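Dimethyladenosine transferase, putative (Plasmodium falciparum, PDB 2H1R) probably transfers methyl groups from S-adenosyl-L-methionine to the N6 atoms of adenines in ribosomal RNA, as the dimethyladenosine transferases of its family do. Local coordinates at residues Leu56-Leu61 and Leu85-Asn90; Lys117-Leu122 and Lys142-Arg147; Lys165-Val170 and Asp206-Leu211; Ile195-Ser200 and Leu277-Phe282. All coordinates share one frame; numbering follows the deposited sequence. Where two conformers were deposited one is given.

Contact 1: Leu56-Leu61 and Leu85-Asn90; sequences LTVKLL and LYEGYN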
# COMPACT_ATOMS: atom_id res chain seq x y z
N LEU A 56 19.88 -8.84 -10.11
CA LEU A 56 19.64 -8.59 -8.67
C LEU A 56 19.61 -9.88 -7.81
O LEU A 56 20.13 -9.92 -6.69
CB LEU A 56 18.34 -7.80 -8.46
CG LEU A 56 18.02 -7.46 -7.00
CD1 LEU A 56 19.04 -6.51 -6.40
CD2 LEU A 56 16.58 -6.90 -6.84
N THR A 57 19.03 -10.94 -8.36
CA THR A 57 18.99 -12.25 -7.68
C THR A 57 20.35 -12.69 -7.14
O THR A 57 20.47 -13.07 -5.96
CB THR A 57 18.46 -13.35 -8.61
OG1 THR A 57 17.26 -12.90 -9.23
CG2 THR A 57 18.11 -14.63 -7.80
N VAL A 58 21.37 -12.63 -7.99
CA VAL A 58 22.69 -13.10 -7.60
C VAL A 58 23.30 -12.25 -6.48
O VAL A 58 24.20 -12.71 -5.76
CB VAL A 58 23.64 -13.26 -8.84
CG1 VAL A 58 23.03 -14.26 -9.85
CG2 VAL A 58 23.95 -11.91 -9.51
N LYS A 59 22.80 -11.02 -6.32
CA LYS A 59 23.31 -10.14 -5.28
C LYS A 59 22.57 -10.36 -3.97
O LYS A 59 23.12 -10.06 -2.89
CB LYS A 59 23.19 -8.66 -5.69
CG LYS A 59 24.14 -8.23 -6.81
CD LYS A 59 23.79 -6.83 -7.30
CE LYS A 59 24.16 -5.73 -6.31
NZ LYS A 59 25.64 -5.57 -6.22
N LEU A 60 21.32 -10.82 -4.08
CA LEU A 60 20.47 -11.14 -2.90
C LEU A 60 20.85 -12.44 -2.18
O LEU A 60 20.85 -12.51 -0.96
CB LEU A 60 18.99 -11.24 -3.33
CG LEU A 60 18.29 -9.95 -3.83
CD1 LEU A 60 16.98 -10.34 -4.47
CD2 LEU A 60 18.07 -8.97 -2.69
N LEU A 61 21.14 -13.46 -2.96
CA LEU A 61 21.40 -14.83 -2.46
C LEU A 61 22.51 -15.00 -1.36
O LEU A 61 22.31 -15.75 -0.40
CB LEU A 61 21.63 -15.75 -3.66
CG LEU A 61 20.40 -16.12 -4.51
CD1 LEU A 61 20.80 -16.65 -5.84
CD2 LEU A 61 19.54 -17.14 -3.75
N LEU A 85 22.95 -21.40 -9.64
CA LEU A 85 23.62 -22.69 -9.38
C LEU A 85 25.09 -22.60 -9.77
O LEU A 85 25.97 -22.91 -8.96
CB LEU A 85 22.94 -23.82 -10.14
CG LEU A 85 21.61 -24.36 -9.59
CD1 LEU A 85 20.89 -25.25 -10.59
CD2 LEU A 85 21.84 -25.13 -8.27
N TYR A 86 25.35 -22.12 -10.99
CA TYR A 86 26.70 -21.92 -11.51
C TYR A 86 27.60 -21.08 -10.62
O TYR A 86 28.83 -21.35 -10.51
CB TYR A 86 26.66 -21.29 -12.91
CG TYR A 86 28.03 -21.20 -13.56
CD1 TYR A 86 28.58 -22.32 -14.17
CD2 TYR A 86 28.76 -20.02 -13.54
CE1 TYR A 86 29.85 -22.26 -14.77
CE2 TYR A 86 30.03 -19.94 -14.13
CZ TYR A 86 30.56 -21.08 -14.75
OH TYR A 86 31.81 -21.03 -15.35
N GLU A 87 27.03 -20.03 -10.04
CA GLU A 87 27.82 -19.17 -9.17
C GLU A 87 27.93 -19.71 -7.74
O GLU A 87 28.53 -19.07 -6.89
CB GLU A 87 27.29 -17.72 -9.19
CG GLU A 87 27.30 -17.13 -10.61
CD GLU A 87 26.74 -15.72 -10.69
OE1 GLU A 87 26.75 -15.00 -9.65
OE2 GLU A 87 26.30 -15.32 -11.81
N GLY A 88 27.34 -20.87 -7.49
CA GLY A 88 27.49 -21.58 -6.19
C GLY A 88 26.38 -21.34 -5.18
O GLY A 88 26.58 -21.58 -3.99
N TYR A 89 25.23 -20.85 -5.64
CA TYR A 89 24.10 -20.57 -4.76
C TYR A 89 23.04 -21.63 -4.92
O TYR A 89 22.45 -21.81 -6.00
CB TYR A 89 23.49 -19.16 -4.97
CG TYR A 89 24.52 -18.04 -4.97
CD1 TYR A 89 25.20 -17.69 -3.80
CD2 TYR A 89 24.79 -17.32 -6.12
CE1 TYR A 89 26.13 -16.66 -3.80
CE2 TYR A 89 25.72 -16.29 -6.12
CZ TYR A 89 26.40 -15.99 -4.96
OH TYR A 89 27.31 -14.97 -4.96
N ASN A 90 22.80 -22.35 -3.83
CA ASN A 90 21.81 -23.40 -3.83
C ASN A 90 20.57 -22.97 -3.09
O ASN A 90 19.63 -23.76 -2.93
CB ASN A 90 22.39 -24.67 -3.20
CG ASN A 90 23.41 -25.35 -4.08
OD1 ASN A 90 23.13 -25.68 -5.23
ND2 ASN A 90 24.58 -25.59 -3.55
O HOH W 1 26.81 -12.51 -5.78

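Contact 2: Lys117-Leu122 and Lys142-Arg147; sequences KISSPL and KEFAER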
# COMPACT_ATOMS: atom_id res chain seq x y z
N LYS A 117 0.38 -1.35 -14.67
CA LYS A 117 -1.02 -1.81 -14.62
C LYS A 117 -1.41 -2.57 -13.35
O LYS A 117 -2.59 -2.56 -12.94
CB LYS A 117 -1.36 -2.66 -15.87
N ILE A 118 -0.45 -3.22 -12.70
CA ILE A 118 -0.72 -3.87 -11.42
C ILE A 118 -0.13 -3.14 -10.20
O ILE A 118 -0.00 -3.74 -9.14
CB ILE A 118 -0.30 -5.37 -11.41
CG1 ILE A 118 1.18 -5.54 -11.79
CG2 ILE A 118 -1.22 -6.20 -12.32
CD1 ILE A 118 1.76 -6.88 -11.42
N SER A 119 0.18 -1.85 -10.33
CA SER A 119 0.80 -1.12 -9.21
C SER A 119 -0.10 -1.01 -7.99
O SER A 119 0.30 -1.37 -6.88
CB SER A 119 1.28 0.25 -9.63
OG SER A 119 2.28 0.09 -10.60
N SER A 120 -1.31 -0.49 -8.19
CA SER A 120 -2.25 -0.37 -7.10
C SER A 120 -2.63 -1.74 -6.50
O SER A 120 -2.64 -1.88 -5.25
CB SER A 120 -3.48 0.42 -7.53
OG SER A 120 -4.41 0.46 -6.49
N PRO A 121 -2.94 -2.75 -7.35
CA PRO A 121 -3.19 -4.10 -6.83
C PRO A 121 -2.03 -4.65 -5.97
O PRO A 121 -2.27 -5.32 -4.96
CB PRO A 121 -3.33 -4.96 -8.08
CG PRO A 121 -3.80 -4.02 -9.15
CD PRO A 121 -3.11 -2.70 -8.82
N LEU A 122 -0.79 -4.38 -6.39
CA LEU A 122 0.36 -4.82 -5.60
C LEU A 122 0.38 -4.18 -4.20
O LEU A 122 0.56 -4.87 -3.21
CB LEU A 122 1.69 -4.57 -6.31
CG LEU A 122 2.84 -4.98 -5.37
CD1 LEU A 122 3.00 -6.53 -5.26
CD2 LEU A 122 4.14 -4.26 -5.63
N LYS A 142 7.29 6.52 -12.41
CA LYS A 142 7.47 7.75 -11.62
C LYS A 142 6.17 8.35 -11.08
O LYS A 142 6.12 8.83 -9.94
CB LYS A 142 8.19 8.82 -12.45
CG LYS A 142 8.45 10.14 -11.71
CD LYS A 142 9.08 11.22 -12.63
CE LYS A 142 8.03 11.91 -13.53
NZ LYS A 142 8.70 12.83 -14.51
N GLU A 143 5.15 8.34 -11.92
CA GLU A 143 3.88 9.03 -11.66
C GLU A 143 3.19 8.34 -10.46
O GLU A 143 2.70 9.01 -9.53
CB GLU A 143 2.98 8.98 -12.92
CG GLU A 143 3.63 9.45 -14.30
CD GLU A 143 4.78 8.56 -14.87
OE1 GLU A 143 5.94 8.81 -14.53
OE2 GLU A 143 4.54 7.66 -15.70
N PHE A 144 3.23 7.00 -10.46
CA PHE A 144 2.63 6.23 -9.36
C PHE A 144 3.39 6.44 -8.06
O PHE A 144 2.80 6.69 -7.03
CB PHE A 144 2.54 4.74 -9.70
CG PHE A 144 1.81 3.94 -8.65
CD1 PHE A 144 0.43 3.81 -8.70
CD2 PHE A 144 2.49 3.32 -7.61
CE1 PHE A 144 -0.25 3.07 -7.73
CE2 PHE A 144 1.80 2.59 -6.64
CZ PHE A 144 0.44 2.47 -6.70
N ALA A 145 4.72 6.34 -8.11
CA ALA A 145 5.54 6.65 -6.94
C ALA A 145 5.32 8.06 -6.40
O ALA A 145 5.34 8.24 -5.20
CB ALA A 145 6.99 6.39 -7.23
N GLU A 146 5.13 9.06 -7.27
CA GLU A 146 4.93 10.45 -6.78
C GLU A 146 3.65 10.52 -5.92
O GLU A 146 3.61 11.21 -4.92
CB GLU A 146 4.73 11.47 -7.91
CG GLU A 146 5.91 11.95 -8.77
CD GLU A 146 5.36 12.90 -9.86
OE1 GLU A 146 4.57 13.84 -9.50
OE2 GLU A 146 5.66 12.70 -11.07
N ARG A 147 2.61 9.79 -6.33
CA ARG A 147 1.36 9.64 -5.56
C ARG A 147 1.53 8.99 -4.17
O ARG A 147 0.98 9.44 -3.19
CB ARG A 147 0.40 8.78 -6.35
CG ARG A 147 -0.15 9.37 -7.63
CD ARG A 147 -1.64 9.11 -7.73
NE ARG A 147 -1.98 7.74 -8.09
CZ ARG A 147 -3.05 7.07 -7.63
NH1 ARG A 147 -3.88 7.61 -6.73
NH2 ARG A 147 -3.27 5.83 -8.04

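Contact 3: Lys165-Val170 and Asp206-Leu211; sequences KLFCKV and DEWDNL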
# COMPACT_ATOMS: atom_id res chain seq x y z
N LYS A 165 0.46 5.52 3.97
CA LYS A 165 0.99 6.19 5.13
C LYS A 165 0.48 5.53 6.43
O LYS A 165 1.18 5.52 7.45
CB LYS A 165 0.58 7.67 5.14
CG LYS A 165 1.38 8.58 4.18
CD LYS A 165 0.72 9.95 4.05
CE LYS A 165 1.08 10.85 5.24
NZ LYS A 165 0.15 12.05 5.28
N LEU A 166 -0.74 5.01 6.39
CA LEU A 166 -1.29 4.37 7.57
C LEU A 166 -0.50 3.11 7.86
O LEU A 166 -0.11 2.88 9.00
CB LEU A 166 -2.78 4.02 7.41
CG LEU A 166 -3.31 3.22 8.64
CD1 LEU A 166 -3.25 4.06 9.86
CD2 LEU A 166 -4.71 2.77 8.43
N PHE A 167 -0.25 2.32 6.84
CA PHE A 167 0.34 1.01 7.04
C PHE A 167 1.87 0.97 7.12
O PHE A 167 2.44 0.06 7.74
CB PHE A 167 -0.30 0.01 6.09
CG PHE A 167 -1.77 -0.20 6.39
CD1 PHE A 167 -2.17 -0.97 7.50
CD2 PHE A 167 -2.76 0.46 5.63
CE1 PHE A 167 -3.52 -1.12 7.82
CE2 PHE A 167 -4.14 0.32 5.94
CZ PHE A 167 -4.52 -0.48 7.02
N CYS A 168 2.53 1.97 6.53
CA CYS A 168 3.98 1.99 6.43
C CYS A 168 4.60 3.37 6.64
O CYS A 168 3.91 4.39 6.67
CB CYS A 168 4.41 1.44 5.06
SG CYS A 168 3.65 -0.14 4.57
N LYS A 169 5.92 3.39 6.82
CA LYS A 169 6.72 4.57 6.57
C LYS A 169 7.24 4.34 5.15
O LYS A 169 7.84 3.29 4.84
CB LYS A 169 7.88 4.68 7.55
CG LYS A 169 7.44 4.55 9.02
CD LYS A 169 8.62 4.63 9.97
CE LYS A 169 9.31 3.26 10.12
NZ LYS A 169 10.74 3.41 10.46
N VAL A 170 6.97 5.33 4.29
CA VAL A 170 7.35 5.31 2.89
C VAL A 170 8.43 6.35 2.64
O VAL A 170 8.25 7.53 2.96
CB VAL A 170 6.16 5.66 1.99
CG1 VAL A 170 6.46 5.32 0.51
CG2 VAL A 170 4.93 4.93 2.48
N ASP A 206 -11.33 -2.87 5.60
CA ASP A 206 -12.59 -2.72 4.85
C ASP A 206 -13.31 -1.42 5.20
O ASP A 206 -13.74 -0.68 4.31
CB ASP A 206 -13.53 -3.93 5.05
CG ASP A 206 -12.93 -5.24 4.51
OD1 ASP A 206 -12.06 -5.15 3.61
OD2 ASP A 206 -13.32 -6.35 4.98
N GLU A 207 -13.42 -1.11 6.49
CA GLU A 207 -14.13 0.09 6.90
C GLU A 207 -13.30 1.36 6.66
O GLU A 207 -13.85 2.40 6.30
CB GLU A 207 -14.49 0.03 8.39
CG GLU A 207 -15.62 -0.89 8.74
CD GLU A 207 -16.37 -0.43 9.98
OE1 GLU A 207 -16.63 -1.29 10.87
OE2 GLU A 207 -16.68 0.79 10.08
N TRP A 208 -12.00 1.29 6.93
CA TRP A 208 -11.06 2.40 6.67
C TRP A 208 -11.11 2.81 5.21
O TRP A 208 -11.29 3.96 4.89
CB TRP A 208 -9.63 1.95 6.99
CG TRP A 208 -8.51 2.89 6.58
CD1 TRP A 208 -7.73 2.79 5.47
CD2 TRP A 208 -8.04 4.02 7.31
NE1 TRP A 208 -6.79 3.80 5.47
CE2 TRP A 208 -6.96 4.57 6.58
CE3 TRP A 208 -8.42 4.63 8.52
CZ2 TRP A 208 -6.26 5.70 7.03
CZ3 TRP A 208 -7.71 5.76 8.94
CH2 TRP A 208 -6.65 6.26 8.21
N ASP A 209 -10.96 1.84 4.32
CA ASP A 209 -10.93 2.13 2.90
C ASP A 209 -12.29 2.67 2.41
O ASP A 209 -12.34 3.53 1.52
CB ASP A 209 -10.48 0.92 2.07
CG ASP A 209 -10.18 1.28 0.63
OD1 ASP A 209 -9.28 2.13 0.35
OD2 ASP A 209 -10.89 0.73 -0.22
N ASN A 210 -13.39 2.20 2.99
CA ASN A 210 -14.69 2.71 2.55
C ASN A 210 -14.95 4.13 3.02
O ASN A 210 -15.54 4.93 2.28
CB ASN A 210 -15.84 1.79 2.98
CG ASN A 210 -15.92 0.53 2.17
OD1 ASN A 210 -15.31 0.41 1.10
ND2 ASN A 210 -16.68 -0.43 2.66
N LEU A 211 -14.52 4.42 4.24
CA LEU A 211 -14.59 5.80 4.78
C LEU A 211 -13.76 6.74 3.88
O LEU A 211 -14.21 7.83 3.51
CB LEU A 211 -14.06 5.86 6.22
CG LEU A 211 -13.84 7.26 6.83
CD1 LEU A 211 -15.14 8.07 6.97
CD2 LEU A 211 -13.12 7.19 8.18

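Contact 4: Ile195-Ser200 and Leu277-Phe282; sequences IPKESS and LDENDF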
# COMPACT_ATOMS: atom_id res chain seq x y z
N ILE A 195 8.42 0.47 5.19
CA ILE A 195 8.55 -0.23 6.46
C ILE A 195 7.21 -0.26 7.21
O ILE A 195 6.82 0.75 7.78
CB ILE A 195 9.57 0.45 7.39
CG1 ILE A 195 10.87 0.86 6.65
CG2 ILE A 195 9.78 -0.43 8.61
CD1 ILE A 195 11.78 -0.27 6.32
N PRO A 196 6.53 -1.42 7.24
CA PRO A 196 5.24 -1.65 7.89
C PRO A 196 5.23 -1.24 9.35
O PRO A 196 6.20 -1.52 10.07
CB PRO A 196 5.05 -3.16 7.75
CG PRO A 196 5.78 -3.50 6.52
CD PRO A 196 7.02 -2.65 6.58
N LYS A 197 4.16 -0.56 9.77
CA LYS A 197 3.98 -0.17 11.16
C LYS A 197 3.03 -1.18 11.82
O LYS A 197 1.84 -1.21 11.50
CB LYS A 197 3.37 1.24 11.26
CG LYS A 197 4.23 2.33 10.63
CD LYS A 197 3.71 3.70 10.96
CE LYS A 197 2.74 4.18 9.91
NZ LYS A 197 1.96 5.42 10.34
N GLU A 198 3.54 -1.96 12.77
CA GLU A 198 2.75 -3.06 13.34
C GLU A 198 1.34 -2.68 13.82
O GLU A 198 0.35 -3.39 13.53
CB GLU A 198 3.48 -3.75 14.50
CG GLU A 198 2.82 -5.09 14.87
N SER A 199 1.26 -1.59 14.57
CA SER A 199 0.00 -1.25 15.30
C SER A 199 -1.12 -0.76 14.39
O SER A 199 -2.29 -0.72 14.77
CB SER A 199 0.29 -0.21 16.37
OG SER A 199 0.65 1.02 15.74
N SER A 200 -0.76 -0.41 13.17
CA SER A 200 -1.73 0.06 12.22
C SER A 200 -2.59 -1.10 11.72
O SER A 200 -3.72 -0.90 11.26
CB SER A 200 -1.03 0.76 11.07
OG SER A 200 -0.75 2.10 11.47
N LEU A 277 -6.18 16.50 5.21
CA LEU A 277 -6.14 15.65 6.41
C LEU A 277 -5.15 14.47 6.26
O LEU A 277 -4.80 14.04 5.15
CB LEU A 277 -7.55 15.17 6.81
CG LEU A 277 -8.62 16.19 7.11
CD1 LEU A 277 -9.91 15.47 7.24
CD2 LEU A 277 -8.36 17.03 8.37
N ASP A 278 -4.65 13.99 7.40
CA ASP A 278 -3.73 12.87 7.33
C ASP A 278 -4.31 11.65 8.03
O ASP A 278 -5.47 11.68 8.50
CB ASP A 278 -2.36 13.25 7.90
CG ASP A 278 -2.41 13.60 9.38
OD1 ASP A 278 -3.26 13.07 10.15
OD2 ASP A 278 -1.58 14.41 9.82
N GLU A 279 -3.51 10.59 8.13
CA GLU A 279 -4.03 9.31 8.62
C GLU A 279 -4.51 9.42 10.06
O GLU A 279 -5.42 8.72 10.45
CB GLU A 279 -2.98 8.20 8.50
CG GLU A 279 -1.86 8.31 9.49
CD GLU A 279 -0.65 9.04 8.92
OE1 GLU A 279 -0.83 9.87 7.99
OE2 GLU A 279 0.49 8.77 9.42
N ASN A 280 -3.86 10.27 10.86
CA ASN A 280 -4.31 10.51 12.22
C ASN A 280 -5.70 11.12 12.32
O ASN A 280 -6.47 10.83 13.26
CB ASN A 280 -3.30 11.34 12.98
CG ASN A 280 -2.04 10.56 13.29
OD1 ASN A 280 -2.11 9.42 13.76
ND2 ASN A 280 -0.88 11.15 13.01
N ASP A 281 -6.02 11.99 11.37
CA ASP A 281 -7.34 12.59 11.35
C ASP A 281 -8.36 11.53 11.02
O ASP A 281 -9.42 11.48 11.64
CB ASP A 281 -7.40 13.72 10.32
CG ASP A 281 -6.46 14.86 10.66
OD1 ASP A 281 -6.55 15.39 11.78
OD2 ASP A 281 -5.61 15.24 9.83
N PHE A 282 -8.06 10.71 10.03
CA PHE A 282 -9.03 9.71 9.60
C PHE A 282 -9.21 8.58 10.61
O PHE A 282 -10.29 8.01 10.70
CB PHE A 282 -8.67 9.18 8.23
CG PHE A 282 -9.10 10.10 7.14
CD1 PHE A 282 -10.45 10.17 6.80
CD2 PHE A 282 -8.17 10.92 6.49
CE1 PHE A 282 -10.88 11.07 5.78
CE2 PHE A 282 -8.60 11.84 5.50
CZ PHE A 282 -9.96 11.89 5.15

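Contact 1: Leu56-Leu61 and Leu85-Asn90
Leu61 and Tyr89 bring their CA atoms to 6.7 Å of each other, while the CA atoms of Val58 and Glu87 stay 8.1 Å apart. The Tyr89 ring has an atom on each face: Leu61 CB sits over one, offset toward the rim and 4.2 Å from the ring centroid, which makes a CH-pi contact, and Glu87 O lies above the opposite face. Tyr89 CG stands beside the backbone N, opposite the carbonyl carbon (chi1 -50°), which turns the ring toward Leu61. Leu61 adds its CD1 methyl, which packs on Tyr89 CB at 3.8 Å. In this class I methyltransferase fold, helix 57-60 follows strand 45-49 and helix 74-86 follows strand 66-70, so the contact joins the ends of two successive beta-alpha units. Helix 74-86 stops in a Schellman motif: Gly88 takes a positive phi of 96°, and the chain then presents Tyr89 to Leu61. One water, 2.6 Å from Tyr89 OH, donates a hydrogen bond to Val58 O. Val58 CB also lies 3.7 Å from Glu87 OE1, the two side chains crossing at about a right angle; OE2 of this acid forms a salt bridge with Arg83.

Contact 2: Lys117-Leu122 and Lys142-Arg147
One face of the Phe144 ring is taken by Ser119 CB, which stands 3.5 Å from the ring centroid and only 3° off the ring normal. It is therefore a CH-pi contact centred on the ring, as the nearly equal distances from Ser119 CB to the six ring carbons confirm: they run from 3.7 Å at CE1 to 3.9 Å at CG. Ser120 N approaches obliquely, 3.7 Å from Phe144 CE1, and Ser120 CB reaches the same carbon less closely. The side chains of Tyr116 and Leu160 also touch Phe144, and the ring of Phe140 meets it with its plane turned by about 45°.

The hydroxyl of Ser119 is engaged with the preceding turn, while its methylene meets the ring. With chi1 at -63°, OG lies beside the backbone N and opposite the carbonyl carbon, where it is hydrogen-bonded to Tyr116 O and more weakly to Pro115 O. Phe144 has the other common setting, CG anti to the backbone N, and this carries its ring out from helix 142-148 to the first turn of helix 119-128.

Both helices follow parallel strands of the central sheet, 109-113 and 135-141. The Ser119 side chain is about 8 Å from that of Asn113, predicted to bind S-adenosyl-L-methionine. Asn113 to Tyr116 read Asn-Ile-Pro-Tyr, a form of the (Asn/Asp)-Pro-Pro-Tyr-like motif IV found in amino-methyltransferases that act on adenine N6, so the packing adjoins the loop that probably forms part of the methyl-transfer site.

Contact 3: Lys165-Val170 and Asp206-Leu211
Leu166 and Trp208 both have CG opposite the backbone N, with chi1 at 175° and 171°, and these settings send the two side chains toward each other from opposite directions while their CA atoms stay 10.0 Å apart. Here the end of helix 159-167, in the methyltransferase part, faces helix 205-216, which comes after the last strand of the sheet and belongs to the helical C-terminal part usual in this family. The leucine makes the link with CD2, which lies over the face of the indole, 3.6 Å from the centroid of the six-membered ring, in a CH-pi contact.

Leu166 is also backed by its own neighbour: its CG stands 4.0 Å above the centre of the Phe167 ring, so the leucine touches both aromatic groups, CG over Phe167 and CD2 over the indole. The two rings also meet each other, edge-to-face, with the edge of Phe167 toward the indole face and the planes at 82°. The centroids of the Phe167 ring and the Trp208 five-membered ring are 6.0 Å apart.

All three residues are buried. Phe282 and Leu283 of helix 279-291 also pack on Trp208, while its NE1 makes a weak hydrogen bond to Asn163 OD1. The closest approach is at the fusion atom CE2 of Trp208, 3.4 Å from Leu166 CD2.

Contact 4: Ile195-Ser200 and Leu277-Phe282
Lys197 NZ and Glu279 OE2 face each other at 3.8 Å, a long salt bridge between side chains that cross at about a right angle. It is the sole pair within contact distance between the two segments, so the link is electrostatic. The ammonium group has a firmer, hydrogen-bonded partner in Lys165 O, and Glu279 OE1 has a weak, long ion pair with Lys165 NZ. Lys165, near the end of helix 159-167, thus has a link to each: its O to the ammonium and, weakly, its NZ to the acid.

Behind these groups are the bends that place them. Lys197 is kinked at chi3, -92°, which turns its amine toward the helix. Glu279 holds CG between the backbone N and the carbonyl carbon, chi1 72°, and its chain bends at chi2.

The next shell is backbone. Lys197 leaves strand 189-196 and enters a 3-10 turn closed by Ser200 N to Lys197 O at 3.2 Å, while its main chain pairs with that of Phe167. Glu279 opens helix 279-291, directly after the N-cap Asp278. Asp278 N donates to Asp281 OD2 at 2.9 Å, nearly straight at 172°, and Asp281 N returns a bond to Asp278 OD1 at 3.2 Å. This reciprocal pair is a capping box, fixing the start of the helix whose acid reaches back to the residue just past strand 189-196, neighbour of the edge strand 168-176.

Overall arrangement
From the N terminus, contact 1 comes first and closes a loop through strand 66-70 and helix 74-86, at the far end of the methyltransferase sheet. Contact 2 opens later and closes around strand 135-141, about 29 Å from contact 1 between centres. Contact 3 then opens after helix 142-148, and contact 4 crosses it: segment 195-200 starts before segment 206-211 closes contact 3, and segment 277-282 follows. Their centres are 7 Å apart and they touch, for Leu166 O lies 2.7 Å from Ser200 OG, a probable hydrogen bond. Contacts 1 and 2 thus hold units of the sheet fold together, whereas 3 and 4 tie it to the helices of the C-terminal part.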